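Local structure of similar to N-acetyltransferase (Staphylococcus aureus subsp. aureus, 4MBU) at the interface of chains A and B. The protein is a GNAT-family N-acetyltransferase that probably transfers an acetyl group from acetyl-CoA to an amine substrate. Coordinates in Å, arbitrary orientation; residue numbers count along the deposited sequence, not the author numbering. Chains: chain A/B, Similar to N-acetyltransferase.

The interface of chains A and B. Residues chain A 81, 116, 163; chain B 146, 154.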
ATOM      1  N   TYR A  81      21.715  12.670  -4.712  1.00  5.35           N
ATOM      2  CA  TYR A  81      21.474  12.498  -3.278  1.00 11.42           C
ATOM      3  C   TYR A  81      20.539  11.326  -2.955  1.00  9.75           C
ATOM      4  O   TYR A  81      20.167  11.110  -1.795  1.00  6.86           O
ATOM      5  CB  TYR A  81      20.998  13.800  -2.644  1.00 12.47           C
ATOM      6  CG  TYR A  81      21.970  14.925  -2.846  1.00 17.52           C
ATOM      7  CD1 TYR A  81      23.212  14.911  -2.228  1.00 23.93           C
ATOM      8  CD2 TYR A  81      21.656  16.000  -3.665  1.00 20.23           C
ATOM      9  CE1 TYR A  81      24.113  15.944  -2.418  1.00 29.42           C
ATOM     10  CE2 TYR A  81      22.546  17.037  -3.858  1.00 25.89           C
ATOM     11  CZ  TYR A  81      23.773  17.004  -3.233  1.00 32.45           C
ATOM     12  OH  TYR A  81      24.664  18.038  -3.421  1.00 36.94           O
ATOM     13  N   ARG A 116      20.258  12.063   0.839  1.00 12.14           N
ATOM     14  CA  ARG A 116      18.998  12.647   1.295  1.00  9.49           C
ATOM     15  C   ARG A 116      17.902  11.600   1.359  1.00 15.33           C
ATOM     16  O   ARG A 116      17.075  11.602   2.277  1.00 11.17           O
ATOM     17  CB  ARG A 116      18.555  13.771   0.350  1.00  7.14           C
ATOM     18  CG  ARG A 116      17.151  14.343   0.684  1.00 17.23           C
ATOM     19  CD  ARG A 116      17.145  14.984   2.071  1.00 20.13           C
ATOM     20  NE  ARG A 116      15.808  15.291   2.582  1.00 19.26           N
ATOM     21  CZ  ARG A 116      15.161  16.437   2.365  1.00 27.25           C
ATOM     22  NH1 ARG A 116      15.712  17.388   1.617  1.00 23.70           N
ATOM     23  NH2 ARG A 116      13.951  16.628   2.887  1.00 27.86           N
ATOM     24  N   ASP A 163      13.308   9.454   4.121  1.00  6.56           N
ATOM     25  CA  ASP A 163      13.975  10.753   4.162  1.00  7.64           C
ATOM     26  C   ASP A 163      15.048  10.705   5.239  1.00 12.52           C
ATOM     27  O   ASP A 163      14.742  10.639   6.438  1.00 12.80           O
ATOM     28  CB  ASP A 163      12.990  11.878   4.500  1.00 10.57           C
ATOM     29  CG  ASP A 163      13.614  13.269   4.333  1.00 15.74           C
ATOM     30  OD1 ASP A 163      14.858  13.370   4.179  1.00 18.12           O
ATOM     31  OD2 ASP A 163      12.867  14.269   4.344  1.00 13.85           O
TER
ATOM     32  N   ASN B 146      11.715  14.202  -3.089  1.00 10.61           N
ATOM     33  CA  ASN B 146      13.100  14.583  -2.853  1.00 13.75           C
ATOM     34  C   ASN B 146      14.084  13.642  -3.527  1.00 14.10           C
ATOM     35  O   ASN B 146      15.165  13.385  -2.985  1.00 11.00           O
ATOM     36  CB  ASN B 146      13.394  14.631  -1.340  1.00 15.57           C
ATOM     37  CG  ASN B 146      12.462  15.572  -0.585  1.00 20.11           C
ATOM     38  OD1 ASN B 146      12.170  16.676  -1.042  1.00 23.13           O
ATOM     39  ND2 ASN B 146      11.997  15.135   0.584  1.00 19.50           N
ATOM     40  N   TRP B 154      14.624  20.748  -4.075  1.00 12.59           N
ATOM     41  CA  TRP B 154      14.376  19.320  -4.097  1.00 14.10           C
ATOM     42  C   TRP B 154      13.241  18.997  -5.068  1.00 14.94           C
ATOM     43  O   TRP B 154      12.257  19.730  -5.147  1.00 18.28           O
ATOM     44  CB  TRP B 154      14.072  18.836  -2.683  1.00 14.22           C
ATOM     45  CG  TRP B 154      15.284  18.952  -1.808  1.00 18.23           C
ATOM     46  CD1 TRP B 154      15.534  19.907  -0.859  1.00 15.92           C
ATOM     47  CD2 TRP B 154      16.438  18.098  -1.836  1.00 16.97           C
ATOM     48  NE1 TRP B 154      16.771  19.688  -0.288  1.00 17.34           N
ATOM     49  CE2 TRP B 154      17.345  18.585  -0.869  1.00 15.64           C
ATOM     50  CE3 TRP B 154      16.786  16.963  -2.581  1.00 16.55           C
ATOM     51  CZ2 TRP B 154      18.577  17.976  -0.624  1.00 13.69           C
ATOM     52  CZ3 TRP B 154      18.007  16.362  -2.343  1.00 17.81           C
ATOM     53  CH2 TRP B 154      18.892  16.871  -1.372  1.00 16.56           C
TER
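A two-fold symmetric interface between two GNAT-fold chains of the four-chain deposited assembly brings A:Arg116 against B:Trp154 in a cation-pi contact; the contact recurs with the chains exchanged and probably joins the two chains as a pair. B:Trp154 stands on strand 153-163 and A:Arg116 just ahead of strand 117-123. The guanidinium, its plane 81° from that of the electron-rich indole, points an edge at it, with the NH1 corner over the five-membered ring, offset toward the rim. Although A:Arg116 NH1 lies 3.2 Å from B:Trp154 NE1, the indole N-H points away and no hydrogen bond forms. A bend at chi2 (63°) lets arginine use both its parts: the aliphatic stem packs on the six-membered ring, A:Arg116 CB 3.6 Å from B:Trp154 CH2, while the charged head turns over the pyrrole part. A:Tyr81 gives that ring's rim an apolar wall, its CB in the indole plane and A:Tyr81 CD2 3.7 Å from B:Trp154 CH2. Within chain A, A:Asp163 lies at the guanidinium's edge and fixes its rotation, two carboxylate oxygens matching two nitrogens. A:Arg116 NE forms a salt bridge with A:Asp163 OD1 (2.7 Å). A:Arg116 NH2 hydrogen-bonds to A:Asp163 OD2 (3.0 Å), also nearly straight and on the syn side. The flat, neutral amide of B:Asn146 stacks, offset, on a guanidinium face, the planes 30° apart; its ND2 packs near A:Arg116 NH2 without a hydrogen bond, both being donors.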